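Local coordinates for ABC-type transport system, sugar-family extracellular solute-binding protein (Peptoclostridium difficile 630, PDB 6HNI) that binds tyrosine as the solute-binding lipoprotein of an ABC transport system, and also has adhesive properties, at residues A155-V160 with K208-Y213; K235-A240 with L301-P306; S222-V227 with K248-C253; K186-G191 with S203-K208; K46-N51 with E267-I272. The protein carries 1 engineered substitution. All blocks are in the same frame, centred on the assembly; numbering follows the deposited sequence. Where two conformers were deposited one is given.

How the interactions relate
Interactions 1, 2 and 4 all reach the four-stranded parallel sheet of one lobe. Interaction 1 is its buried core, joining strands 157-163 and 211-214 by backbone hydrogen bonds. Interaction 4 is a surface contact, setting helix 198-205 beside the outer strand 186-192, and shares K208 with interaction 1. Interaction 2, partly buried, joins the approach to the other outer strand, 238-240, to the 301-306 loop by apolar packing alone. The buried interaction 3 touches interaction 2 through backbone bonds of L251 and A252, and lies nearest the bound tyrosine. Interaction 5, helix on helix with an asparagine at its wet rim, sits on the other side of the chain's centre, about 42 Å from interaction 1 between centres.

Interaction 1 of 5, residues A155-V160 with K208-Y213; sequences AKTIGV and KIDVLY
Two neighbouring parallel strands, 157-160 and 211-213, are joined here by backbone bonds, and the carboxylate of D210 ties down the loop leading into the first. The tightest packing surrounds G159. Its N donates to V211 O at 2.8 Å and its O accepts from Y213 N at the same length, each bond lying nearly along the C=O axis. On one face of the sheet I209 lays CG2 3.7 Å from G159 CA, and L212 brings CD1 to 3.5 Å from G159 O. I209 CD1 sits where a CB would have to lie, so a residue without one suits the place. On the other face I158 and V211 lie side by side and point the same way, CG1 of I158 being 3.8 Å from CG1 of V211; beta-branched residues such as these two suit an extended backbone. I158 CG2 rests against Y213 CB.

The other end of the contact is looser and wetter. T157 O takes D210 N at 2.9 Å and, weakly, V211 N. D210 holds CG anti to its own carbonyl carbon (chi1 -60°), which swings OD2 back to the opposite backbone. K156 N reaches OD2 at 2.9 Å on its anti lone pair, almost straight at 168°, while T157 N meets it from above the carboxylate plane. A water bridges the same oxygen to T157 OG1. The K156 chain leads away, its NZ bonded to G184 O, and the end of K208 departs too. With two amide N-H groups and a water donating to OD2, the carboxylate is probably kept ionised and its rotation fixed.

Interaction 2 of 5, residues K235-A240 with L301-P306; sequences KIPVIA and LGMEKP
Both segments begin where a helix ends, and each does so with a Schellman motif: K235 (phi 61°) follows helix 224-233, and G302 (phi 74°) follows helix 295-300. The two chain reversals lie close, with K235 CA 5.9 Å from L301 CA, after which the backbones part, the first running into strand 238-240 while the second continues as an irregular loop. Positive phi is easy for G302, which has no CB, whereas K235 takes it up as the residue that ends the helix, and its exposed position suits a charged chain.

L301 carries the contact. Its CG stands anti to the carbonyl carbon (chi1 -65°), so the forked end extends over the opposite backbone and each methyl finds its own partner. CD2 lies 3.7 Å from K235 CA, and CD1 is 4.2 Å from P237 CA and 4.4 Å from P237 CB. Beside it M303 reaches across with chi2 and chi3 both extended, setting CE 4.2 Å from P237 CG. A thin, unbranched methionine is well suited to reaching CG of the proline ring in this way, and its side chain also packs on F151 of helix 148-151. No hydrogen bond joins the segments. I236 sends its CB away from the 301-306 segment, and its side chain packs on V206 and I209.

P237 is thus covered by L301 and M303 while its own carbonyl enters the sheet by pairing with L212. The result is a helix-to-strand turn of a parallel alpha/beta lobe, leading into the outer strand 238-240 and overlaid by the C-terminal part of the chain, consistent with the periplasmic-binding-protein fold.

Interaction 3 of 5, residues S222-V227 with K248-C253; sequences SSMPIV and KGALAC. With EDO (1,2-ethanediol), chain F.
Apolar packing carries this contact, much of it through M224. Its chain is bent at chi2 (-57°) and again at chi3 (-40°), which curls the terminal methyl over the opposite segment: CE sits 3.8 Å from A250 N and 4.0 Å from A250 CB. Nearer the backbone, M224 CB meets K248 CB at 3.7 Å. A flexible thioether can bend to fit against the backbone of A250, and the small alanine lets it lie close. Of the K248 side chain it is CB that makes the close contact, the end leading away. Its carbonyl oxygen meets P225, which comes alongside with CA 3.6 Å from K248 O. Proline suits this place in the first turn of helix 224-233, where a residue needs no N-H of its own for the helix bonding pattern.

Backbone shape sets the other side. Helix 243-247 closes in a Schellman motif with G249 as its C-prime residue: A250 N returns to P245 O and G249 N to V246 O. At phi 114° a CB would jam against the preceding carbonyl oxygen, so glycine is the natural residue. The chain thereby leaves the helix for strand 252-255, while the M224 side chain lies about 7 Å from the bound tyrosine, so this packing lies close to the ligand.

Polar contacts lie at the margin. G249 O accepts from S228 OG. At the start of helix 224-233, S223 occupies the N-cap position without a capping bond from its side chain. I226 N bonds weakly to S223 O and donates to O1 of a 1,2-ethanediol molecule at 3.2 Å; this diol, probably from the crystallisation liquor, also touches P225 CD.

Interaction 4 of 5, residues K186-G191 with S203-K208; sequences KVVEKG and SSLVGK
K186 opens the strand at the exposed end, where its chain turns at the tip (chi4 -82°) so that NZ contacts a water at 3.1 Å, a weak bond. That water donates to K208 O at 2.7 Å and so links the strand to the loop that follows the helix. The ammonium groups stay apart, K186 NZ lying 6.4 Å from K208 NZ.

V188 is the centre of the contact. Its CG1 stands anti to the backbone N (chi1 -180°) and slides past L205 from the opposite direction, meeting L205 CD2 at 3.6 Å. The K208 side chain crosses V188 at about a right angle, bringing NZ itself, with CE behind it, over the same methyl; K208 is exposed, so its charge can still be solvated. Leucine, which is buried, and valine, at home in a strand, suit their places.

E189 points away from the helix and forms a salt bridge with K177 and a hydrogen bond with the Y162 hydroxyl. K190 turns back toward it: CG is anti to the backbone N, and a bend at chi2 (63°) lays the chain across S204, with CE 3.8 Å from S204 OG. That hydroxyl is bonded to G201 O within its own helix. K190 CB also touches L205 CD1 at 4.1 Å.

Strand 186-192, helix 198-205 and strand 211-214 form a beta-alpha-beta crossover, in which the parallel strand 157-163 lies between the two strands.

Interaction 5 of 5, residues K46-N51 with E267-I272; sequences KALEKN and EMAVKI
L48 and V270 slide past each other in opposite directions, the CD2 branch of the leucine lying 3.9 Å from V270 CG2. The same methyl reaches A269 CB at 4.1 Å, so one leucine branch spans two positions of the facing helix. N51 approaches V270 differently, crossing it at about a right angle with its CB 3.5 Å from V270 CG2. One methyl, V270 CG2, thus meets both the leucine branch and the root of the asparagine. Short residues let the helices come near: A47 sets its CB 3.9 Å from E267 N, and the axes of 46-50 and 267-272 approach to 8.8 Å, crossing at -51°.

N51, the first residue beyond helical geometry, turns its amide back on the helix it leaves. With CG anti to the carbonyl carbon (chi1 -76°), ND2 donates to A47 O at 2.8 Å and 173°, from above the carbonyl plane. A47 O also takes N51 N, so two bonds hold this helix-end carbonyl and fix the amide. ND2 further donates to a water that is hydrogen-bonded to E267 OE2 at 2.6 Å, giving the exposed rim a polar bridge.

Around the pair, Y263 of helix 258-273 packs on A47 and K50, L273 meets L48, and K46 forms a salt bridge with E259. I272 also touches P107, just before strand 108-113 of the five-stranded sheet, so helix 258-273 contacts both helix 35-50 and the approach to that strand.

Interaction 1 of 5, residues A155-V160 with K208-Y213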
# COMPACT_ATOMS: atom_id res chain seq x y z
N ALA A 155 -9.41 -8.93 22.82
CA ALA A 155 -8.15 -9.40 22.25
C ALA A 155 -7.03 -8.75 23.00
O ALA A 155 -7.13 -7.57 23.36
CB ALA A 155 -8.05 -9.08 20.75
N LYS A 156 -5.98 -9.53 23.27
CA LYS A 156 -4.78 -9.01 23.92
C LYS A 156 -3.51 -9.26 23.14
O LYS A 156 -2.50 -8.63 23.41
CB LYS A 156 -4.62 -9.55 25.35
CG LYS A 156 -5.74 -9.10 26.31
CD LYS A 156 -5.62 -7.64 26.76
CE LYS A 156 -4.84 -7.45 28.09
NZ LYS A 156 -4.33 -6.04 28.37
N THR A 157 -3.54 -10.22 22.20
CA THR A 157 -2.36 -10.63 21.44
C THR A 157 -2.62 -10.45 19.95
O THR A 157 -3.54 -11.04 19.42
CB THR A 157 -1.92 -12.10 21.74
OG1 THR A 157 -1.67 -12.27 23.15
CG2 THR A 157 -0.64 -12.41 20.99
N ILE A 158 -1.77 -9.65 19.33
CA ILE A 158 -1.90 -9.26 17.91
C ILE A 158 -0.75 -9.95 17.15
O ILE A 158 0.41 -9.74 17.49
CB ILE A 158 -1.76 -7.73 17.73
CG1 ILE A 158 -2.83 -7.01 18.56
CG2 ILE A 158 -1.87 -7.35 16.25
CD1 ILE A 158 -2.59 -5.54 18.72
N GLY A 159 -1.08 -10.71 16.12
CA GLY A 159 -0.07 -11.22 15.21
C GLY A 159 0.18 -10.27 14.04
O GLY A 159 -0.74 -9.56 13.61
N VAL A 160 1.38 -10.35 13.53
CA VAL A 160 1.72 -9.61 12.27
C VAL A 160 2.70 -10.45 11.47
O VAL A 160 3.79 -10.79 11.94
CB VAL A 160 2.26 -8.21 12.60
CG1 VAL A 160 3.54 -8.18 13.38
CG2 VAL A 160 2.46 -7.46 11.29
N LYS A 208 -1.69 -18.89 18.75
CA LYS A 208 -0.83 -17.96 19.45
C LYS A 208 -1.34 -16.53 19.50
O LYS A 208 -0.78 -15.72 20.23
CB LYS A 208 0.55 -17.95 18.84
CG LYS A 208 1.30 -19.26 18.94
CD LYS A 208 2.66 -19.13 18.30
CE LYS A 208 3.59 -18.19 19.07
NZ LYS A 208 4.74 -17.77 18.22
N ILE A 209 -2.36 -16.20 18.70
CA ILE A 209 -2.85 -14.81 18.56
C ILE A 209 -4.37 -14.76 18.64
O ILE A 209 -5.07 -15.78 18.38
CB ILE A 209 -2.38 -14.15 17.22
CG1 ILE A 209 -3.06 -14.80 15.98
CG2 ILE A 209 -0.87 -14.20 17.17
CD1 ILE A 209 -2.69 -14.16 14.63
N ASP A 210 -4.88 -13.55 18.95
CA ASP A 210 -6.30 -13.32 19.01
C ASP A 210 -6.80 -12.64 17.70
O ASP A 210 -7.98 -12.77 17.34
CB ASP A 210 -6.63 -12.44 20.20
CG ASP A 210 -6.20 -13.04 21.56
OD1 ASP A 210 -6.39 -14.27 21.74
OD2 ASP A 210 -5.71 -12.29 22.45
N VAL A 211 -5.91 -11.87 17.07
CA VAL A 211 -6.23 -11.09 15.86
C VAL A 211 -4.94 -10.95 15.06
O VAL A 211 -3.85 -10.92 15.63
CB VAL A 211 -6.81 -9.72 16.28
CG1 VAL A 211 -5.74 -8.83 16.91
CG2 VAL A 211 -7.44 -8.97 15.08
N LEU A 212 -5.09 -10.89 13.73
CA LEU A 212 -3.97 -10.63 12.80
C LEU A 212 -4.11 -9.20 12.27
O LEU A 212 -5.23 -8.82 11.89
CB LEU A 212 -4.00 -11.54 11.65
CG LEU A 212 -2.77 -11.52 10.77
CD1 LEU A 212 -1.53 -12.12 11.39
CD2 LEU A 212 -3.06 -12.20 9.45
N TYR A 213 -3.02 -8.47 12.33
CA TYR A 213 -2.96 -7.13 11.65
C TYR A 213 -2.15 -7.27 10.38
O TYR A 213 -1.03 -7.79 10.39
CB TYR A 213 -2.34 -6.12 12.59
CG TYR A 213 -2.28 -4.71 11.99
CD1 TYR A 213 -3.40 -3.91 11.97
CD2 TYR A 213 -1.12 -4.19 11.43
CE1 TYR A 213 -3.34 -2.63 11.38
CE2 TYR A 213 -1.08 -2.92 10.88
CZ TYR A 213 -2.19 -2.17 10.92
OH TYR A 213 -2.13 -0.88 10.32
O HOH W 1 -4.04 -13.29 24.22

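Interaction 2 of 5, residues K235-A240 with L301-P306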
# COMPACT_ATOMS: atom_id res chain seq x y z
N LYS A 235 -10.97 -19.08 12.93
CA LYS A 235 -11.78 -18.08 13.64
C LYS A 235 -10.94 -16.89 14.15
O LYS A 235 -11.25 -16.30 15.17
CB LYS A 235 -12.61 -18.71 14.79
CG LYS A 235 -13.45 -19.89 14.37
CD LYS A 235 -14.54 -19.56 13.37
CE LYS A 235 -15.15 -20.87 12.88
NZ LYS A 235 -16.61 -20.73 12.67
N ILE A 236 -9.88 -16.54 13.41
CA ILE A 236 -9.01 -15.40 13.72
C ILE A 236 -9.47 -14.21 12.87
O ILE A 236 -9.39 -14.29 11.64
CB ILE A 236 -7.52 -15.70 13.41
CG1 ILE A 236 -7.00 -16.93 14.20
CG2 ILE A 236 -6.61 -14.50 13.76
CD1 ILE A 236 -5.61 -17.37 13.78
N PRO A 237 -9.94 -13.11 13.53
CA PRO A 237 -10.24 -11.86 12.76
C PRO A 237 -8.95 -11.28 12.22
O PRO A 237 -7.92 -11.21 12.90
CB PRO A 237 -10.89 -10.95 13.79
CG PRO A 237 -11.09 -11.76 15.04
CD PRO A 237 -10.24 -12.97 14.97
N VAL A 238 -9.02 -10.84 10.97
CA VAL A 238 -7.91 -10.15 10.33
C VAL A 238 -8.29 -8.66 10.01
O VAL A 238 -9.25 -8.42 9.29
CB VAL A 238 -7.55 -10.86 9.01
CG1 VAL A 238 -6.39 -10.18 8.37
CG2 VAL A 238 -7.22 -12.34 9.27
N ILE A 239 -7.56 -7.77 10.63
CA ILE A 239 -7.70 -6.32 10.38
C ILE A 239 -6.57 -5.96 9.45
O ILE A 239 -5.40 -6.11 9.75
CB ILE A 239 -7.60 -5.53 11.68
CG1 ILE A 239 -8.69 -5.92 12.68
CG2 ILE A 239 -7.62 -4.04 11.39
CD1 ILE A 239 -10.09 -5.92 12.16
N ALA A 240 -6.94 -5.33 8.32
CA ALA A 240 -5.92 -4.84 7.38
C ALA A 240 -5.83 -3.33 7.44
O ALA A 240 -6.81 -2.65 7.81
CB ALA A 240 -6.25 -5.26 5.97
N LEU A 301 -17.32 -15.77 10.47
CA LEU A 301 -16.85 -15.71 11.87
C LEU A 301 -17.99 -15.75 12.91
O LEU A 301 -17.73 -15.70 14.11
CB LEU A 301 -15.98 -14.46 12.08
CG LEU A 301 -14.66 -14.44 11.28
CD1 LEU A 301 -13.99 -13.12 11.46
CD2 LEU A 301 -13.66 -15.50 11.75
N GLY A 302 -19.22 -15.78 12.43
CA GLY A 302 -20.41 -15.80 13.25
C GLY A 302 -20.71 -14.46 13.90
O GLY A 302 -21.35 -14.43 14.94
N MET A 303 -20.25 -13.37 13.30
CA MET A 303 -20.46 -12.05 13.86
C MET A 303 -21.68 -11.34 13.28
O MET A 303 -22.09 -11.58 12.13
CB MET A 303 -19.21 -11.21 13.64
CG MET A 303 -17.99 -11.74 14.38
SD MET A 303 -16.57 -10.71 13.92
CE MET A 303 -15.29 -11.50 14.88
N GLU A 304 -22.26 -10.45 14.09
CA GLU A 304 -23.36 -9.59 13.66
C GLU A 304 -22.82 -8.29 13.07
O GLU A 304 -21.72 -7.83 13.44
CB GLU A 304 -24.27 -9.26 14.85
CG GLU A 304 -25.03 -10.45 15.42
CD GLU A 304 -26.02 -11.06 14.44
OE1 GLU A 304 -26.18 -12.30 14.47
OE2 GLU A 304 -26.64 -10.32 13.64
N LYS A 305 -23.60 -7.67 12.18
CA LYS A 305 -23.22 -6.39 11.64
C LYS A 305 -23.41 -5.38 12.80
O LYS A 305 -24.46 -5.36 13.44
CB LYS A 305 -24.14 -6.00 10.48
CG LYS A 305 -23.81 -6.76 9.20
CD LYS A 305 -24.56 -6.26 7.97
CE LYS A 305 -24.09 -7.03 6.75
NZ LYS A 305 -24.54 -6.37 5.49
N PRO A 306 -22.37 -4.58 13.13
CA PRO A 306 -22.58 -3.60 14.22
C PRO A 306 -23.55 -2.50 13.79
O PRO A 306 -23.74 -2.34 12.60
CB PRO A 306 -21.18 -3.03 14.48
CG PRO A 306 -20.25 -3.72 13.55
CD PRO A 306 -21.05 -4.43 12.50

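Interaction 3 of 5, residues S222-V227 with K248-C253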
# COMPACT_ATOMS: atom_id res chain seq x y z
N SER A 222 -0.47 -9.52 -1.56
CA SER A 222 -0.55 -10.37 -2.76
C SER A 222 -0.96 -11.81 -2.52
O SER A 222 -1.28 -12.55 -3.48
CB SER A 222 0.80 -10.41 -3.41
OG SER A 222 1.10 -9.11 -3.90
N SER A 223 -0.90 -12.22 -1.24
CA SER A 223 -1.29 -13.56 -0.80
C SER A 223 -2.45 -13.56 0.13
O SER A 223 -2.70 -14.58 0.86
CB SER A 223 -0.08 -14.23 -0.15
OG SER A 223 0.78 -14.71 -1.15
N MET A 224 -3.27 -12.53 0.11
CA MET A 224 -4.38 -12.40 1.06
C MET A 224 -5.41 -13.52 1.01
O MET A 224 -5.88 -13.96 2.04
CB MET A 224 -5.07 -11.03 0.96
CG MET A 224 -4.49 -10.03 1.93
SD MET A 224 -4.51 -10.50 3.70
CE MET A 224 -6.12 -11.28 3.87
N PRO A 225 -5.76 -13.99 -0.20
CA PRO A 225 -6.75 -15.08 -0.21
C PRO A 225 -6.31 -16.33 0.59
O PRO A 225 -7.18 -16.97 1.20
CB PRO A 225 -6.94 -15.37 -1.69
CG PRO A 225 -6.65 -14.01 -2.33
CD PRO A 225 -5.49 -13.48 -1.55
N ILE A 226 -5.03 -16.66 0.56
CA ILE A 226 -4.47 -17.74 1.39
C ILE A 226 -4.55 -17.41 2.87
O ILE A 226 -5.00 -18.24 3.70
CB ILE A 226 -3.01 -18.06 0.99
CG1 ILE A 226 -2.97 -18.62 -0.45
CG2 ILE A 226 -2.39 -19.11 1.94
CD1 ILE A 226 -1.60 -18.77 -1.05
N VAL A 227 -4.10 -16.21 3.25
CA VAL A 227 -4.13 -15.78 4.63
C VAL A 227 -5.55 -15.81 5.17
O VAL A 227 -5.79 -16.39 6.26
CB VAL A 227 -3.50 -14.39 4.81
CG1 VAL A 227 -3.72 -13.85 6.21
CG2 VAL A 227 -2.04 -14.42 4.46
N LYS A 248 -10.14 -9.02 -0.59
CA LYS A 248 -9.52 -10.33 -0.80
C LYS A 248 -9.68 -11.28 0.41
O LYS A 248 -9.07 -12.36 0.41
CB LYS A 248 -8.02 -10.19 -1.14
CG LYS A 248 -7.69 -9.40 -2.43
CD LYS A 248 -8.15 -10.13 -3.70
CE LYS A 248 -7.91 -9.37 -5.00
NZ LYS A 248 -8.66 -10.11 -6.05
N GLY A 249 -10.50 -10.93 1.41
CA GLY A 249 -10.86 -11.80 2.48
C GLY A 249 -10.40 -11.48 3.89
O GLY A 249 -10.66 -12.25 4.78
N ALA A 250 -9.75 -10.35 4.13
CA ALA A 250 -9.62 -9.84 5.50
C ALA A 250 -11.02 -9.42 6.01
O ALA A 250 -11.93 -9.15 5.24
CB ALA A 250 -8.65 -8.66 5.56
N LEU A 251 -11.15 -9.26 7.33
CA LEU A 251 -12.42 -8.87 7.89
C LEU A 251 -12.75 -7.39 7.72
O LEU A 251 -13.87 -7.05 7.31
CB LEU A 251 -12.51 -9.20 9.38
CG LEU A 251 -13.74 -8.75 10.14
CD1 LEU A 251 -14.98 -9.39 9.55
CD2 LEU A 251 -13.61 -9.07 11.63
N ALA A 252 -11.80 -6.53 8.07
CA ALA A 252 -12.11 -5.09 8.15
C ALA A 252 -10.90 -4.22 8.07
O ALA A 252 -9.77 -4.66 8.33
CB ALA A 252 -12.86 -4.78 9.42
N CYS A 253 -11.13 -2.95 7.71
CA CYS A 253 -10.11 -1.92 7.70
C CYS A 253 -10.73 -0.55 7.97
O CYS A 253 -11.95 -0.39 7.86
CB CYS A 253 -9.41 -1.90 6.35
SG CYS A 253 -10.43 -1.19 5.03
C1 EDO F . -3.25 -16.10 -3.47
O1 EDO F . -3.46 -15.85 -2.12
C2 EDO F . -4.40 -16.79 -4.16
O2 EDO F . -4.29 -18.20 -4.02

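Interaction 4 of 5, residues K186-G191 with S203-K208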
# COMPACT_ATOMS: atom_id res chain seq x y z
N LYS A 186 0.20 -7.64 23.47
CA LYS A 186 1.37 -8.43 23.06
C LYS A 186 1.39 -8.52 21.53
O LYS A 186 0.34 -8.64 20.91
CB LYS A 186 1.23 -9.85 23.64
CG LYS A 186 2.39 -10.78 23.32
CD LYS A 186 2.37 -11.94 24.31
CE LYS A 186 3.51 -12.90 24.07
NZ LYS A 186 3.13 -13.82 22.98
N VAL A 187 2.56 -8.48 20.92
CA VAL A 187 2.66 -8.64 19.47
C VAL A 187 3.48 -9.90 19.20
O VAL A 187 4.55 -10.09 19.80
CB VAL A 187 3.38 -7.45 18.81
CG1 VAL A 187 3.60 -7.66 17.30
CG2 VAL A 187 2.58 -6.21 19.08
N VAL A 188 2.99 -10.75 18.33
CA VAL A 188 3.74 -11.91 17.83
C VAL A 188 4.05 -11.68 16.34
O VAL A 188 3.12 -11.54 15.53
CB VAL A 188 2.92 -13.19 17.99
CG1 VAL A 188 3.72 -14.37 17.48
CG2 VAL A 188 2.54 -13.40 19.45
N GLU A 189 5.33 -11.59 16.02
CA GLU A 189 5.81 -11.33 14.67
C GLU A 189 6.14 -12.58 13.91
O GLU A 189 6.73 -13.53 14.52
CB GLU A 189 7.09 -10.51 14.67
CG GLU A 189 6.98 -9.15 15.25
CD GLU A 189 8.34 -8.49 15.30
OE1 GLU A 189 9.01 -8.34 14.25
OE2 GLU A 189 8.76 -8.14 16.41
N LYS A 190 5.81 -12.60 12.62
CA LYS A 190 6.28 -13.65 11.74
C LYS A 190 6.86 -12.99 10.48
O LYS A 190 6.14 -12.63 9.54
CB LYS A 190 5.17 -14.64 11.42
CG LYS A 190 5.57 -15.82 10.57
CD LYS A 190 6.61 -16.68 11.28
CE LYS A 190 6.92 -17.98 10.52
NZ LYS A 190 8.17 -18.65 10.97
N GLY A 191 8.16 -12.79 10.50
CA GLY A 191 8.88 -12.27 9.37
C GLY A 191 9.14 -13.34 8.34
O GLY A 191 9.69 -14.41 8.67
N SER A 203 -0.10 -20.35 9.48
CA SER A 203 -0.44 -21.55 10.23
C SER A 203 0.21 -21.57 11.61
O SER A 203 -0.42 -22.00 12.59
CB SER A 203 -0.06 -22.77 9.41
OG SER A 203 -0.77 -22.83 8.20
N SER A 204 1.43 -21.06 11.69
CA SER A 204 2.21 -21.02 12.92
C SER A 204 1.69 -20.00 13.94
O SER A 204 1.97 -20.11 15.16
CB SER A 204 3.69 -20.70 12.60
OG SER A 204 3.94 -19.33 12.37
N LEU A 205 0.98 -18.99 13.44
CA LEU A 205 0.35 -17.97 14.31
C LEU A 205 -0.96 -18.46 14.94
O LEU A 205 -1.36 -17.93 15.98
CB LEU A 205 0.16 -16.68 13.54
CG LEU A 205 1.44 -15.95 13.19
CD1 LEU A 205 1.13 -14.78 12.23
CD2 LEU A 205 2.11 -15.43 14.43
N VAL A 206 -1.60 -19.48 14.36
CA VAL A 206 -2.76 -20.16 15.00
C VAL A 206 -2.45 -20.74 16.38
O VAL A 206 -1.50 -21.51 16.57
CB VAL A 206 -3.31 -21.31 14.10
CG1 VAL A 206 -4.44 -22.11 14.78
CG2 VAL A 206 -3.80 -20.77 12.77
N GLY A 207 -3.31 -20.43 17.33
CA GLY A 207 -3.15 -20.86 18.67
C GLY A 207 -2.36 -19.85 19.43
O GLY A 207 -2.36 -19.93 20.64
N LYS A 208 -1.69 -18.89 18.75
CA LYS A 208 -0.83 -17.96 19.45
C LYS A 208 -1.34 -16.53 19.50
O LYS A 208 -0.78 -15.72 20.23
CB LYS A 208 0.55 -17.95 18.84
CG LYS A 208 1.30 -19.26 18.94
CD LYS A 208 2.66 -19.13 18.30
CE LYS A 208 3.59 -18.19 19.07
NZ LYS A 208 4.74 -17.77 18.22
O HOH W 2 1.27 -16.09 21.97

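Interaction 5 of 5, residues K46-N51 with E267-I272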
# COMPACT_ATOMS: atom_id res chain seq x y z
N LYS A 46 -6.69 8.97 -14.83
CA LYS A 46 -7.89 9.83 -14.89
C LYS A 46 -7.52 11.28 -14.62
O LYS A 46 -8.08 12.19 -15.30
CB LYS A 46 -8.98 9.38 -13.92
CG LYS A 46 -9.67 8.09 -14.27
CD LYS A 46 -10.67 7.66 -13.22
CE LYS A 46 -11.38 6.38 -13.64
NZ LYS A 46 -12.23 5.87 -12.54
N ALA A 47 -6.62 11.56 -13.67
CA ALA A 47 -6.23 12.95 -13.40
C ALA A 47 -5.55 13.52 -14.64
O ALA A 47 -5.80 14.68 -15.02
CB ALA A 47 -5.32 13.08 -12.16
N LEU A 48 -4.70 12.77 -15.30
CA LEU A 48 -3.98 13.32 -16.45
C LEU A 48 -4.99 13.61 -17.53
O LEU A 48 -4.94 14.72 -18.14
CB LEU A 48 -2.91 12.36 -16.96
CG LEU A 48 -1.57 12.38 -16.23
CD1 LEU A 48 -0.76 11.24 -16.82
CD2 LEU A 48 -0.76 13.66 -16.35
N GLU A 49 -5.93 12.71 -17.77
CA GLU A 49 -6.92 12.92 -18.81
C GLU A 49 -7.79 14.16 -18.53
O GLU A 49 -8.06 14.95 -19.45
CB GLU A 49 -7.84 11.70 -18.96
CG GLU A 49 -7.21 10.50 -19.67
CD GLU A 49 -8.20 9.74 -20.54
OE1 GLU A 49 -9.41 10.06 -20.50
OE2 GLU A 49 -7.75 8.81 -21.25
N LYS A 50 -8.25 14.34 -17.30
CA LYS A 50 -9.05 15.51 -16.92
C LYS A 50 -8.30 16.84 -17.15
O LYS A 50 -8.93 17.88 -17.44
CB LYS A 50 -9.53 15.39 -15.48
CG LYS A 50 -10.66 16.37 -15.21
CD LYS A 50 -10.98 16.45 -13.78
CE LYS A 50 -12.21 17.30 -13.57
NZ LYS A 50 -12.42 17.30 -12.10
N ASN A 51 -6.98 16.79 -17.08
CA ASN A 51 -6.11 17.92 -17.26
C ASN A 51 -5.57 18.07 -18.69
O ASN A 51 -4.69 18.88 -18.93
CB ASN A 51 -5.01 17.89 -16.23
CG ASN A 51 -5.49 18.32 -14.87
OD1 ASN A 51 -5.42 19.49 -14.53
ND2 ASN A 51 -5.91 17.35 -14.03
N GLU A 267 -2.31 14.84 -10.52
CA GLU A 267 -2.31 16.32 -10.50
C GLU A 267 -0.90 16.84 -10.30
O GLU A 267 -0.49 17.83 -10.92
CB GLU A 267 -3.21 16.88 -9.43
CG GLU A 267 -4.66 16.58 -9.59
CD GLU A 267 -5.53 17.33 -8.59
OE1 GLU A 267 -5.16 17.38 -7.40
OE2 GLU A 267 -6.60 17.87 -9.00
N MET A 268 -0.06 16.17 -9.48
CA MET A 268 1.30 16.58 -9.31
C MET A 268 2.11 16.33 -10.57
O MET A 268 2.97 17.14 -10.95
CB MET A 268 1.92 15.77 -8.13
CG MET A 268 1.24 16.08 -6.83
SD MET A 268 1.67 15.06 -5.40
CE MET A 268 3.21 15.81 -5.00
N ALA A 269 1.79 15.27 -11.31
CA ALA A 269 2.38 15.04 -12.64
C ALA A 269 2.13 16.17 -13.60
O ALA A 269 3.02 16.53 -14.38
CB ALA A 269 1.91 13.74 -13.29
N VAL A 270 0.89 16.63 -13.61
CA VAL A 270 0.52 17.76 -14.51
C VAL A 270 1.47 18.92 -14.24
O VAL A 270 2.02 19.55 -15.19
CB VAL A 270 -0.96 18.14 -14.23
CG1 VAL A 270 -1.30 19.46 -14.90
CG2 VAL A 270 -1.90 17.07 -14.80
N LYS A 271 1.69 19.24 -12.97
CA LYS A 271 2.61 20.30 -12.58
C LYS A 271 4.02 20.12 -13.08
O LYS A 271 4.67 21.05 -13.61
CB LYS A 271 2.59 20.58 -11.09
CG LYS A 271 1.24 20.95 -10.52
CD LYS A 271 1.33 21.15 -9.02
CE LYS A 271 0.02 21.58 -8.45
NZ LYS A 271 0.11 21.63 -6.98
N ILE A 272 4.55 18.90 -12.92
CA ILE A 272 5.89 18.59 -13.39
C ILE A 272 6.00 18.68 -14.92
O ILE A 272 6.93 19.30 -15.45
CB ILE A 272 6.34 17.17 -12.87
CG1 ILE A 272 6.32 17.14 -11.34
CG2 ILE A 272 7.69 16.82 -13.45
CD1 ILE A 272 7.04 18.25 -10.61
O HOH W 3 -7.45 17.68 -11.48